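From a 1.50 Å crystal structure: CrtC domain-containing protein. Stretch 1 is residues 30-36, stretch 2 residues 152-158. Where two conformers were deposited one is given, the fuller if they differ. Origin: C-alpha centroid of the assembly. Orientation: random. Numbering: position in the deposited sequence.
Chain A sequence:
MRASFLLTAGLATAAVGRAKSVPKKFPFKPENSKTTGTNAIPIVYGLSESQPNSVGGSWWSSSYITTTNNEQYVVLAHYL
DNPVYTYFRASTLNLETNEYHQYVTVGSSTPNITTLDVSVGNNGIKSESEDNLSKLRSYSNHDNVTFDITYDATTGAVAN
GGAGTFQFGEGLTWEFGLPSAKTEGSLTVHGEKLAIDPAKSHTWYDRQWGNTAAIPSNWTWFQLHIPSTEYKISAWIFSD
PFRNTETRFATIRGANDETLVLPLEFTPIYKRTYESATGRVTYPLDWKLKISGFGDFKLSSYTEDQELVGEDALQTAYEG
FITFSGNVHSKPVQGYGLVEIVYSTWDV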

# COMPACT_ATOMS: atom_id res chain seq x y z
N PRO A 30 15.84 0.64 4.23
CA PRO A 30 15.58 -0.26 3.11
C PRO A 30 16.21 -1.63 3.31
O PRO A 30 17.14 -1.81 4.09
CB PRO A 30 16.24 0.46 1.93
CG PRO A 30 17.42 1.16 2.56
CD PRO A 30 16.96 1.56 3.95
N GLU A 31 15.67 -2.59 2.57
CA GLU A 31 16.38 -3.84 2.39
C GLU A 31 17.38 -3.70 1.26
O GLU A 31 17.36 -2.73 0.49
CB GLU A 31 15.40 -5.00 2.14
CG GLU A 31 14.64 -5.34 3.41
CD GLU A 31 13.55 -6.38 3.21
OE1 GLU A 31 13.10 -6.58 2.06
OE2 GLU A 31 13.17 -7.01 4.22
N ASN A 32 18.29 -4.68 1.16
CA ASN A 32 19.26 -4.71 0.09
C ASN A 32 19.36 -6.15 -0.43
O ASN A 32 20.41 -6.78 -0.41
CB ASN A 32 20.63 -4.18 0.55
CG ASN A 32 21.63 -4.08 -0.59
OD1 ASN A 32 21.28 -3.74 -1.72
ND2 ASN A 32 22.89 -4.37 -0.29
N SER A 33 18.24 -6.67 -0.92
CA SER A 33 18.16 -8.05 -1.38
C SER A 33 17.66 -8.09 -2.82
O SER A 33 17.33 -7.06 -3.43
CB SER A 33 17.24 -8.87 -0.47
OG SER A 33 16.14 -8.09 -0.04
N LYS A 34 17.61 -9.30 -3.37
CA LYS A 34 17.12 -9.51 -4.73
C LYS A 34 15.60 -9.60 -4.72
O LYS A 34 15.02 -10.20 -3.81
CB LYS A 34 17.74 -10.77 -5.33
CG LYS A 34 19.26 -10.85 -5.13
CD LYS A 34 19.93 -9.60 -5.68
CE LYS A 34 21.08 -9.93 -6.62
NZ LYS A 34 21.16 -8.98 -7.76
N THR A 35 14.96 -9.05 -5.76
CA THR A 35 13.51 -8.86 -5.74
C THR A 35 12.76 -10.19 -5.72
O THR A 35 11.74 -10.33 -5.02
CB THR A 35 13.08 -8.04 -6.96
OG1 THR A 35 13.99 -6.95 -7.16
CG2 THR A 35 11.69 -7.47 -6.75
N THR A 36 13.22 -11.18 -6.49
CA THR A 36 12.55 -12.47 -6.54
C THR A 36 13.34 -13.56 -5.83
O THR A 36 13.00 -14.74 -5.93
CB THR A 36 12.27 -12.87 -8.00
OG1 THR A 36 13.43 -12.61 -8.80
CG2 THR A 36 11.10 -12.05 -8.55
N ASP A 152 14.00 1.71 -5.68
CA ASP A 152 14.72 0.61 -6.32
C ASP A 152 14.35 -0.65 -5.54
O ASP A 152 14.53 -0.69 -4.32
CB ASP A 152 16.23 0.90 -6.28
CG ASP A 152 17.09 -0.22 -6.86
OD1 ASP A 152 16.57 -1.29 -7.24
OD2 ASP A 152 18.33 -0.01 -6.93
N ALA A 153 13.83 -1.65 -6.24
CA ALA A 153 13.18 -2.80 -5.60
C ALA A 153 14.21 -3.79 -5.04
O ALA A 153 14.21 -4.98 -5.36
CB ALA A 153 12.24 -3.48 -6.58
N THR A 154 15.07 -3.27 -4.16
CA THR A 154 16.08 -4.03 -3.44
C THR A 154 15.49 -4.84 -2.29
O THR A 154 16.01 -4.82 -1.18
CB THR A 154 17.13 -3.05 -2.90
OG1 THR A 154 16.51 -2.21 -1.91
CG2 THR A 154 17.68 -2.20 -4.02
N THR A 155 14.39 -5.56 -2.55
CA THR A 155 13.55 -6.07 -1.47
C THR A 155 12.78 -7.29 -1.98
O THR A 155 12.28 -7.28 -3.11
CB THR A 155 12.61 -4.96 -0.97
OG1 THR A 155 11.85 -5.42 0.16
CG2 THR A 155 11.66 -4.46 -2.09
N GLY A 156 12.73 -8.33 -1.16
CA GLY A 156 12.07 -9.57 -1.57
C GLY A 156 10.56 -9.40 -1.70
O GLY A 156 9.90 -8.85 -0.81
N ALA A 157 10.00 -9.85 -2.83
CA ALA A 157 8.59 -9.61 -3.11
C ALA A 157 7.68 -10.40 -2.17
O ALA A 157 8.01 -11.52 -1.74
CB ALA A 157 8.25 -9.98 -4.55
N VAL A 158 6.54 -9.79 -1.84
CA VAL A 158 5.41 -10.45 -1.20
C VAL A 158 4.49 -10.89 -2.32
O VAL A 158 3.88 -10.06 -3.00
CB VAL A 158 4.67 -9.50 -0.24
CG1 VAL A 158 3.44 -10.18 0.37
CG2 VAL A 158 5.61 -8.96 0.84
O HOH W 1 14.39 -9.60 0.94

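Asp152 and Val158, the two ends of stretch 2, make no contact with stretch 1. The contact lies between them, and most of it is polar.

Ala153 is buried and contributes its carbonyl. Thr35 OG1 donates a hydrogen bond to Ala153 O at 2.7 Å. Ala153 O also takes a weak hydrogen bond within stretch 2, from Thr155 N at 2.9 Å.

Thr154 bonds through both its side chain and its backbone. Its hydroxyl, in the p rotamer, donates from Thr154 OG1 to Glu31 O at 2.6 Å. Its carbonyl accepts from the backbone of stretch 1: Ser33 N to Thr154 O is 2.9 Å, with a nearly straight angle of 173° at the hydrogen. Asn32 N lies 3.3 Å from Thr154 O, but the angle is too poor for a hydrogen bond. Glu31 O and Thr154 O are 3.0 Å apart. Both are acceptors, so no bond joins them directly.

Thr155 points its CA-to-CB bond away from stretch 1 overall. Its hydroxyl still reaches Glu31, with Thr155 OG1 donating to Glu31 OE1 at 2.6 Å. Its carbonyl receives a CA-H...O contact, Thr35 CA to Thr155 O, at 3.3 Å and 167°.

Gly156 has no side chain, and its CA packs against Thr35 O at 3.5 Å in another CA-H...O contact. Its amide uses water 1 to reach stretch 1. Gly156 N donates to the oxygen of water 1 at 3.0 Å, and Ser33 OG is 2.5 Å from the same water oxygen. Water 1 also donates weakly to Glu31 OE1, which lies 3.5 Å from the water oxygen.

Ala157 closes the contact with a backbone hydrogen bond. Ala157 N donates to Thr35 O at 2.8 Å, with an angle of 148°. The residues in contact on both stretches are loop, so these bonds join two irregular segments far apart in sequence.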